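Local coordinates for succinate dehydrogenase subunit D (Mycolicibacterium smegmatis MC2 51, PDB 6LUM), which forms a haem- and menaquinone-binding membrane subunit of succinate dehydrogenase and probably helps to pass electrons from succinate to menaquinone, at residues E19-R24 and R121-K126; L100-M105 and L143-L148. One frame throughout, in Å; residues are numbered along the deposited sequence.

Contact 1: residues E19-R24 and R121-K126; sequences EREHDR and RKNVTK. With PIE (1,2-diacyl-sn-glycero-3-phosphoinositol), chain X.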
loop_
_atom_site.group_PDB
_atom_site.type_symbol
_atom_site.label_atom_id
_atom_site.label_comp_id
_atom_site.label_asym_id
_atom_site.label_seq_id
_atom_site.Cartn_x
_atom_site.Cartn_y
_atom_site.Cartn_z
ATOM N N GLU B 19 -6.308 -9.265 -25.873
ATOM C CA GLU B 19 -5.058 -10.014 -25.938
ATOM C C GLU B 19 -4.234 -9.523 -27.122
ATOM O O GLU B 19 -4.606 -9.736 -28.280
ATOM C CB GLU B 19 -5.359 -11.505 -26.049
ATOM C CG GLU B 19 -4.149 -12.394 -26.219
ATOM C CD GLU B 19 -4.531 -13.817 -26.572
ATOM O OE1 GLU B 19 -3.626 -14.635 -26.828
ATOM O OE2 GLU B 19 -5.741 -14.117 -26.596
ATOM N N ARG B 20 -3.113 -8.858 -26.831
ATOM C CA ARG B 20 -2.216 -8.396 -27.888
ATOM C C ARG B 20 -1.526 -9.572 -28.562
ATOM O O ARG B 20 -1.718 -9.826 -29.756
ATOM C CB ARG B 20 -1.182 -7.432 -27.305
ATOM C CG ARG B 20 -1.782 -6.184 -26.700
ATOM C CD ARG B 20 -2.384 -5.317 -27.780
ATOM N NE ARG B 20 -1.354 -4.752 -28.642
ATOM C CZ ARG B 20 -1.574 -4.303 -29.874
ATOM N NH1 ARG B 20 -2.789 -4.373 -30.398
ATOM N NH2 ARG B 20 -0.573 -3.798 -30.584
ATOM N N GLU B 21 -0.722 -10.306 -27.802
ATOM C CA GLU B 21 -0.069 -11.518 -28.259
ATOM C C GLU B 21 -0.166 -12.557 -27.157
ATOM O O GLU B 21 -0.621 -12.272 -26.049
ATOM C CB GLU B 21 1.392 -11.262 -28.634
ATOM C CG GLU B 21 2.251 -10.805 -27.477
ATOM C CD GLU B 21 3.692 -10.590 -27.881
ATOM O OE1 GLU B 21 4.007 -10.783 -29.072
ATOM O OE2 GLU B 21 4.511 -10.242 -27.006
ATOM N N HIS B 22 0.277 -13.775 -27.465
ATOM C CA HIS B 22 0.085 -14.879 -26.532
ATOM C C HIS B 22 0.870 -14.669 -25.246
ATOM O O HIS B 22 0.396 -15.016 -24.160
ATOM C CB HIS B 22 0.489 -16.194 -27.189
ATOM C CG HIS B 22 -0.313 -17.368 -26.725
ATOM N ND1 HIS B 22 -1.659 -17.499 -26.985
ATOM C CD2 HIS B 22 0.041 -18.463 -26.013
ATOM C CE1 HIS B 22 -2.100 -18.624 -26.455
ATOM N NE2 HIS B 22 -1.087 -19.228 -25.860
ATOM N N ASP B 23 2.062 -14.099 -25.344
ATOM C CA ASP B 23 2.941 -13.939 -24.195
ATOM C C ASP B 23 2.616 -12.710 -23.364
ATOM O O ASP B 23 3.283 -12.473 -22.355
ATOM C CB ASP B 23 4.387 -13.861 -24.675
ATOM C CG ASP B 23 4.831 -15.123 -25.364
ATOM O OD1 ASP B 23 4.345 -16.205 -24.985
ATOM O OD2 ASP B 23 5.645 -15.037 -26.302
ATOM N N ARG B 24 1.618 -11.928 -23.757
ATOM C CA ARG B 24 1.324 -10.659 -23.107
ATOM C C ARG B 24 0.061 -10.780 -22.271
ATOM O O ARG B 24 -1.025 -10.985 -22.833
ATOM C CB ARG B 24 1.163 -9.555 -24.153
ATOM C CG ARG B 24 1.142 -8.155 -23.587
ATOM C CD ARG B 24 2.530 -7.586 -23.519
ATOM N NE ARG B 24 2.675 -6.601 -22.456
ATOM C CZ ARG B 24 2.433 -5.306 -22.600
ATOM N NH1 ARG B 24 2.024 -4.835 -23.766
ATOM N NH2 ARG B 24 2.599 -4.481 -21.579
ATOM N N ARG B 121 7.181 -3.734 -32.565
ATOM C CA ARG B 121 5.782 -3.752 -32.151
ATOM C C ARG B 121 5.493 -4.852 -31.143
ATOM O O ARG B 121 4.675 -4.664 -30.240
ATOM C CB ARG B 121 4.879 -3.922 -33.364
ATOM C CG ARG B 121 4.971 -2.807 -34.361
ATOM C CD ARG B 121 3.890 -2.939 -35.384
ATOM N NE ARG B 121 4.054 -2.000 -36.478
ATOM C CZ ARG B 121 4.723 -2.274 -37.584
ATOM N NH1 ARG B 121 5.292 -3.453 -37.731
ATOM N NH2 ARG B 121 4.828 -1.373 -38.541
ATOM N N LYS B 122 6.135 -6.003 -31.286
ATOM C CA LYS B 122 5.912 -7.134 -30.405
ATOM C C LYS B 122 7.058 -7.284 -29.418
ATOM O O LYS B 122 8.210 -6.962 -29.714
ATOM C CB LYS B 122 5.756 -8.418 -31.209
ATOM C CG LYS B 122 4.644 -8.360 -32.219
ATOM C CD LYS B 122 4.469 -9.690 -32.896
ATOM C CE LYS B 122 4.584 -9.558 -34.396
ATOM N NZ LYS B 122 5.093 -10.813 -35.015
ATOM N N ASN B 123 6.728 -7.794 -28.236
ATOM C CA ASN B 123 7.738 -7.959 -27.203
ATOM C C ASN B 123 8.715 -9.070 -27.544
ATOM O O ASN B 123 9.868 -9.027 -27.112
ATOM C CB ASN B 123 7.070 -8.235 -25.868
ATOM C CG ASN B 123 6.116 -7.151 -25.474
ATOM O OD1 ASN B 123 4.927 -7.237 -25.748
ATOM N ND2 ASN B 123 6.627 -6.118 -24.831
ATOM N N VAL B 124 8.291 -10.049 -28.335
ATOM C CA VAL B 124 9.215 -11.084 -28.777
ATOM C C VAL B 124 10.224 -10.511 -29.757
ATOM O O VAL B 124 11.423 -10.803 -29.680
ATOM C CB VAL B 124 8.435 -12.255 -29.386
ATOM C CG1 VAL B 124 9.355 -13.401 -29.660
ATOM C CG2 VAL B 124 7.339 -12.679 -28.459
ATOM N N THR B 125 9.761 -9.689 -30.697
ATOM C CA THR B 125 10.677 -9.019 -31.609
ATOM C C THR B 125 11.644 -8.133 -30.853
ATOM O O THR B 125 12.836 -8.100 -31.161
ATOM C CB THR B 125 9.902 -8.189 -32.622
ATOM O OG1 THR B 125 8.860 -8.983 -33.189
ATOM C CG2 THR B 125 10.814 -7.736 -33.717
ATOM N N LYS B 126 11.147 -7.399 -29.865
ATOM C CA LYS B 126 12.021 -6.557 -29.066
ATOM C C LYS B 126 13.076 -7.384 -28.346
ATOM O O LYS B 126 14.256 -7.021 -28.337
ATOM C CB LYS B 126 11.185 -5.760 -28.078
ATOM C CG LYS B 126 11.869 -4.585 -27.487
ATOM C CD LYS B 126 11.031 -4.008 -26.393
ATOM C CE LYS B 126 11.880 -3.227 -25.438
ATOM N NZ LYS B 126 11.157 -2.942 -24.182
HETATM P P PIE X . 10.160 -4.915 -42.031
HETATM O O11 PIE X . 9.764 -3.885 -43.247
HETATM O O12 PIE X . 10.376 -6.285 -42.604
HETATM O O13 PIE X . 11.437 -4.451 -41.379
HETATM O O14 PIE X . 8.925 -4.940 -40.916
HETATM C C1 PIE X . 10.600 -3.864 -44.370
HETATM C C2 PIE X . 9.738 -3.619 -45.592
HETATM C C3 PIE X . 8.724 -2.514 -45.282
HETATM O O31 PIE X . 9.424 -1.344 -44.908
HETATM O O32 PIE X . 8.587 -0.133 -46.598
HETATM C C31 PIE X . 9.526 -0.390 -45.932
HETATM C C32 PIE X . 10.865 0.317 -46.192
HETATM C C33 PIE X . 11.474 -0.090 -47.539
HETATM C C34 PIE X . 12.992 -0.276 -47.477
HETATM C C35 PIE X . 13.588 -0.615 -48.847
HETATM C C36 PIE X . 14.515 0.465 -49.394
HETATM C C37 PIE X . 15.344 -0.038 -50.577
HETATM C C38 PIE X . 16.841 -0.051 -50.285
HETATM C C39 PIE X . 17.451 -1.448 -50.248
HETATM C C40 PIE X . 17.022 -2.244 -49.016
HETATM C C41 PIE X . 17.162 -3.753 -49.203
HETATM O O21 PIE X . 10.568 -3.234 -46.666
HETATM O O22 PIE X . 10.321 -4.862 -48.197
HETATM C C21 PIE X . 11.053 -4.302 -47.457
HETATM C C22 PIE X . 12.538 -4.735 -47.364
HETATM C C23 PIE X . 12.738 -5.920 -46.392
HETATM C C24 PIE X . 13.819 -5.632 -45.321
HETATM C C25 PIE X . 13.403 -6.081 -43.904
HETATM C C26 PIE X . 14.576 -6.026 -42.909
HETATM C C27 PIE X . 15.913 -6.327 -43.590
HETATM C C28 PIE X . 17.072 -5.498 -43.040
HETATM C C29 PIE X . 18.210 -5.391 -44.066
HETATM C C47 PIE X . 17.913 -5.186 -45.330
HETATM C C48 PIE X . 19.030 -5.084 -46.369
HETATM C C49 PIE X . 19.485 -6.454 -46.857
HETATM C C50 PIE X . 21.002 -6.574 -46.946
HETATM C C51 PIE X . 21.535 -7.761 -46.163
HETATM C "C1'" PIE X . 5.249 -5.618 -41.172
HETATM C "C2'" PIE X . 4.758 -4.156 -41.198
HETATM C "C3'" PIE X . 5.764 -3.199 -41.857
HETATM C "C4'" PIE X . 7.143 -3.361 -41.231
HETATM C "C5'" PIE X . 7.613 -4.800 -41.395
HETATM C "C6'" PIE X . 6.674 -5.736 -40.624
HETATM O "O1'" PIE X . 4.391 -6.397 -40.375
HETATM O "O2'" PIE X . 3.535 -4.091 -41.890
HETATM O "O3'" PIE X . 5.348 -1.886 -41.641
HETATM O "O4'" PIE X . 6.998 -3.103 -39.867
HETATM O "O6'" PIE X . 7.113 -7.057 -40.771
#

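Contact 2: residues L100-M105 and L143-L148; sequences LLWLAM and LGSYVL. With HEM (protoporphyrin IX containing Fe), chain S; MQ9 (menaquinone-9), chain V.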
loop_
_atom_site.group_PDB
_atom_site.type_symbol
_atom_site.label_atom_id
_atom_site.label_comp_id
_atom_site.label_asym_id
_atom_site.label_seq_id
_atom_site.Cartn_x
_atom_site.Cartn_y
_atom_site.Cartn_z
ATOM N N LEU B 100 38.096 5.431 -27.863
ATOM C CA LEU B 100 37.168 5.620 -28.967
ATOM C C LEU B 100 36.323 4.377 -29.186
ATOM O O LEU B 100 35.100 4.465 -29.276
ATOM C CB LEU B 100 37.943 5.992 -30.224
ATOM C CG LEU B 100 37.229 6.265 -31.537
ATOM C CD1 LEU B 100 36.099 7.207 -31.345
ATOM C CD2 LEU B 100 38.202 6.838 -32.488
ATOM N N LEU B 101 36.948 3.202 -29.239
ATOM C CA LEU B 101 36.196 1.967 -29.442
ATOM C C LEU B 101 35.163 1.757 -28.354
ATOM O O LEU B 101 33.990 1.514 -28.639
ATOM C CB LEU B 101 37.145 0.777 -29.499
ATOM C CG LEU B 101 36.531 -0.616 -29.514
ATOM C CD1 LEU B 101 36.136 -1.008 -30.901
ATOM C CD2 LEU B 101 37.527 -1.576 -28.983
ATOM N N TRP B 102 35.574 1.856 -27.095
ATOM C CA TRP B 102 34.652 1.529 -26.015
ATOM C C TRP B 102 33.532 2.551 -25.905
ATOM O O TRP B 102 32.353 2.183 -25.862
ATOM C CB TRP B 102 35.421 1.383 -24.707
ATOM C CG TRP B 102 35.949 0.013 -24.602
ATOM C CD1 TRP B 102 37.078 -0.460 -25.165
ATOM C CD2 TRP B 102 35.327 -1.094 -23.958
ATOM N NE1 TRP B 102 37.220 -1.788 -24.897
ATOM C CE2 TRP B 102 36.155 -2.202 -24.151
ATOM C CE3 TRP B 102 34.157 -1.251 -23.219
ATOM C CZ2 TRP B 102 35.855 -3.451 -23.635
ATOM C CZ3 TRP B 102 33.861 -2.488 -22.710
ATOM C CH2 TRP B 102 34.705 -3.571 -22.918
ATOM N N LEU B 103 33.866 3.841 -25.883
ATOM C CA LEU B 103 32.836 4.866 -25.794
ATOM C C LEU B 103 31.895 4.809 -26.983
ATOM O O LEU B 103 30.678 4.884 -26.816
ATOM C CB LEU B 103 33.476 6.243 -25.692
ATOM C CG LEU B 103 34.055 6.617 -24.336
ATOM C CD1 LEU B 103 34.560 8.016 -24.379
ATOM C CD2 LEU B 103 33.025 6.472 -23.263
ATOM N N ALA B 104 32.432 4.669 -28.196
ATOM C CA ALA B 104 31.588 4.684 -29.379
ATOM C C ALA B 104 30.672 3.478 -29.426
ATOM O O ALA B 104 29.500 3.608 -29.776
ATOM C CB ALA B 104 32.446 4.744 -30.632
ATOM N N MET B 105 31.169 2.293 -29.070
ATOM C CA MET B 105 30.312 1.120 -29.133
ATOM C C MET B 105 29.237 1.157 -28.064
ATOM O O MET B 105 28.094 0.800 -28.338
ATOM C CB MET B 105 31.128 -0.162 -29.016
ATOM C CG MET B 105 31.946 -0.519 -30.239
ATOM S SD MET B 105 31.151 -0.216 -31.820
ATOM C CE MET B 105 29.944 -1.523 -31.874
ATOM N N LEU B 143 36.597 -8.032 -30.402
ATOM C CA LEU B 143 37.521 -8.076 -31.527
ATOM C C LEU B 143 38.411 -6.841 -31.563
ATOM O O LEU B 143 39.628 -6.945 -31.760
ATOM C CB LEU B 143 36.743 -8.217 -32.826
ATOM C CG LEU B 143 37.589 -8.536 -34.043
ATOM C CD1 LEU B 143 38.385 -9.787 -33.793
ATOM C CD2 LEU B 143 36.703 -8.694 -35.245
ATOM N N GLY B 144 37.830 -5.658 -31.373
ATOM C CA GLY B 144 38.636 -4.457 -31.339
ATOM C C GLY B 144 39.608 -4.442 -30.184
ATOM O O GLY B 144 40.765 -4.049 -30.341
ATOM N N SER B 145 39.160 -4.868 -29.005
ATOM C CA SER B 145 40.050 -4.906 -27.857
ATOM C C SER B 145 41.186 -5.884 -28.078
ATOM O O SER B 145 42.325 -5.602 -27.711
ATOM C CB SER B 145 39.269 -5.282 -26.609
ATOM O OG SER B 145 38.269 -4.330 -26.344
ATOM N N TYR B 146 40.902 -7.040 -28.675
ATOM C CA TYR B 146 41.957 -7.999 -28.959
ATOM C C TYR B 146 42.988 -7.408 -29.900
ATOM O O TYR B 146 44.191 -7.498 -29.652
ATOM C CB TYR B 146 41.362 -9.273 -29.549
ATOM C CG TYR B 146 42.411 -10.253 -29.974
ATOM C CD1 TYR B 146 43.042 -11.046 -29.056
ATOM C CD2 TYR B 146 42.791 -10.364 -31.291
ATOM C CE1 TYR B 146 44.002 -11.916 -29.426
ATOM C CE2 TYR B 146 43.758 -11.237 -31.667
ATOM C CZ TYR B 146 44.358 -12.006 -30.725
ATOM O OH TYR B 146 45.334 -12.888 -31.077
ATOM N N VAL B 147 42.533 -6.793 -30.990
ATOM C CA VAL B 147 43.464 -6.232 -31.965
ATOM C C VAL B 147 44.321 -5.141 -31.342
ATOM O O VAL B 147 45.522 -5.056 -31.605
ATOM C CB VAL B 147 42.696 -5.716 -33.190
ATOM C CG1 VAL B 147 43.638 -5.098 -34.169
ATOM C CG2 VAL B 147 41.970 -6.845 -33.823
ATOM N N LEU B 148 43.729 -4.289 -30.514
ATOM C CA LEU B 148 44.522 -3.244 -29.876
ATOM C C LEU B 148 45.519 -3.818 -28.886
ATOM O O LEU B 148 46.691 -3.438 -28.889
ATOM C CB LEU B 148 43.614 -2.238 -29.188
ATOM C CG LEU B 148 43.024 -1.146 -30.046
ATOM C CD1 LEU B 148 41.864 -0.576 -29.338
ATOM C CD2 LEU B 148 44.084 -0.111 -30.149
HETATM C CHA HEM S . 40.341 2.362 -36.443
HETATM C CHB HEM S . 40.380 4.822 -40.582
HETATM C CHC HEM S . 36.215 6.785 -39.335
HETATM C CHD HEM S . 36.438 4.650 -35.005
HETATM C C1A HEM S . 40.635 2.997 -37.611
HETATM C C2A HEM S . 42.009 3.059 -38.033
HETATM C C3A HEM S . 42.017 3.724 -39.171
HETATM C C4A HEM S . 40.658 4.094 -39.466
HETATM C CMA HEM S . 43.194 4.097 -40.086
HETATM C CAA HEM S . 43.136 2.401 -37.196
HETATM C CBA HEM S . 44.538 2.981 -37.325
HETATM C CGA HEM S . 44.875 3.860 -36.163
HETATM O O1A HEM S . 45.863 4.621 -36.250
HETATM O O2A HEM S . 44.152 3.811 -35.152
HETATM C C1B HEM S . 39.244 5.549 -40.627
HETATM C C2B HEM S . 38.792 6.294 -41.752
HETATM C C3B HEM S . 37.632 6.849 -41.410
HETATM C C4B HEM S . 37.324 6.438 -40.060
HETATM C CMB HEM S . 39.600 6.387 -43.057
HETATM C CAB HEM S . 36.703 7.743 -42.249
HETATM C CBB HEM S . 36.745 7.782 -43.579
HETATM C C1C HEM S . 35.925 6.365 -38.062
HETATM C C2C HEM S . 34.740 6.711 -37.324
HETATM C C3C HEM S . 34.813 6.121 -36.129
HETATM C C4C HEM S . 36.029 5.378 -36.086
HETATM C CMC HEM S . 33.638 7.621 -37.895
HETATM C CAC HEM S . 33.849 6.120 -34.930
HETATM C CBC HEM S . 32.619 6.626 -34.965
HETATM C C1D HEM S . 37.514 3.820 -34.997
HETATM C C2D HEM S . 37.927 2.951 -33.941
HETATM C C3D HEM S . 39.012 2.304 -34.320
HETATM C C4D HEM S . 39.323 2.759 -35.643
HETATM C CMD HEM S . 37.209 2.800 -32.610
HETATM C CAD HEM S . 39.789 1.268 -33.496
HETATM C CBD HEM S . 39.778 -0.052 -34.246
HETATM C CGD HEM S . 40.168 -1.159 -33.327
HETATM O O1D HEM S . 40.332 -2.301 -33.802
HETATM O O2D HEM S . 40.318 -0.886 -32.122
HETATM N NA HEM S . 39.750 3.601 -38.516
HETATM N NB HEM S . 38.337 5.640 -39.606
HETATM N NC HEM S . 36.697 5.550 -37.271
HETATM N ND HEM S . 38.397 3.691 -36.024
HETATM FE FE HEM S . 38.263 4.583 -37.871
HETATM C C5 MQ9 V . 40.939 -9.769 -25.282
HETATM C C5M MQ9 V . 40.063 -8.533 -25.027
HETATM C C4 MQ9 V . 42.336 -9.709 -25.081
HETATM O O4 MQ9 V . 42.952 -8.481 -24.633
HETATM C C3 MQ9 V . 43.133 -10.848 -25.315
HETATM C C2 MQ9 V . 42.556 -11.997 -25.732
HETATM C C1 MQ9 V . 41.156 -12.049 -25.936
HETATM O O1 MQ9 V . 40.589 -13.284 -26.381
HETATM C C6 MQ9 V . 40.361 -10.936 -25.706
HETATM C C3A MQ9 V . 44.588 -10.799 -25.107
HETATM C C3B MQ9 V . 45.367 -11.967 -25.351
HETATM C C3C MQ9 V . 44.774 -13.138 -25.775
HETATM C C3D MQ9 V . 43.346 -13.179 -25.976
HETATM C C7 MQ9 V . 38.839 -10.979 -25.927
HETATM C C8 MQ9 V . 38.061 -12.189 -25.243
HETATM C C9 MQ9 V . 36.924 -11.712 -24.285
HETATM C C10 MQ9 V . 37.467 -11.469 -22.940
HETATM C C11 MQ9 V . 35.829 -12.797 -24.212
HETATM C C12 MQ9 V . 35.206 -12.881 -22.797
HETATM C C13 MQ9 V . 33.785 -12.178 -22.725
HETATM C C14 MQ9 V . 32.660 -13.223 -22.707
HETATM C C15 MQ9 V . 31.650 -12.862 -21.616
HETATM C C16 MQ9 V . 31.989 -13.224 -24.051
HETATM C C17 MQ9 V . 32.620 -14.260 -25.011
#

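Contact 1: residues E19-R24 and R121-K126
The carboxylate of E21 meets the amide of N123 obliquely, the two planes 54° apart, so the groups cross rather than stack. R24 also reaches the N123 amide, crossing it at about a right angle, its guanidinium turned 62° from the amide plane; the touching part is the aliphatic CD, 4.1 Å from N123 CG. The contact joins a type I beta turn, E21 to R24, closed by a bond of 3.2 Å from R24 N to E21 O, to the start of helix 123-149, where K122 is the N-cap residue. With CG between the backbone N and the carbonyl carbon (chi1 63°) and the chain extended beyond it, E21 brings OE2 within 3.4 Å of N123 CB, while OE1 lies 3.6 Å from K122 CB. The K122 side chain leads away to the bound cardiolipin, to which NZ is modelled as joined, a doubtful link; NZ is 6.0 Å from E21 OE1, not in contact.

R121 presents the edge of its guanidinium to the phosphoinositol: NH1 donates to PIE O4' at 2.8 Å, and NH2 donates to PIE O3' at 3.2 Å. Its NH1 also forms a salt bridge with cardiolipin. The side chain of D23 is committed to a salt bridge with R255 of the subunit B chain, whose F259 packs on D23, N123 and V124, so this surface contact lies at a subunit junction. From that carboxylate D23 OD2 reaches V124 CG2 at 3.6 Å, the two side chains crossing at about a right angle.

Contact 2: residues L100-M105 and L143-L148
W102 turns the edge of its indole to S145, and NE1 donates a hydrogen bond of 3.1 Å to S145 OG. The N-H...O angle is 138°, and OG is tilted 24° out of the ring plane, so the bond is bent. It joins two antiparallel transmembrane helices of the bundle, 91-119 and 123-149, whose short segments here run at 173° to each other with axes 10.5 Å apart. The S145 hydroxyl sits anti to its own carbonyl carbon, beside the backbone N. There it also bonds to the carbonyl O of L141 one turn earlier, and this bond to L141, the stronger of the two, probably helps to hold the oxygen that accepts from the indole.

L101 points at the facing helix where it has no side chain: CD2 rests on the backbone at G144, 3.7 Å from G144 C, and its looser apolar neighbour is L148 CD1, at 4.5 Å. An alanine in place of W102 would probably leave S145 OG without its indole donor, though still bonded to L141, and open a gap beside the menaquinone that the W102 side chain touches.

Side chains of both segments line cofactor sites. L101 CB lies 3.7 Å from the haem methyl CMD, which L100 also touches through CG, at 3.6 Å, and L148 packs against a haem propionate. On another side of helix 123-149, Y146 meets a different menaquinone from the one at W102; its OH is held by R55 of the subunit C chain and by Q94 of the second copy of this protein. The quinone ring atom C2 lies at the edge of the tyrosine ring, in its plane, 3.5 Å from Y146 CD1.

Helix 123-149 carries one side of both contacts: contact 1 uses its N-terminal start, contact 2 a region near its C-terminal end. Their centres are about 34 Å apart and their nearest atoms about 16 Å, so they do not touch, and they lie on opposite sides of the chain's centre. Contact 1, centred about 24 Å from that point, is a surface contact among lipid head groups and subunit B. Contact 2, centred about 12 Å from the chain's centre, is buried between haem and menaquinone. Contact 1 sets the loop before helix 43-70 against the lipid-bound start of the helix, whereas residues of contact 2 belong to the haem and menaquinone pockets.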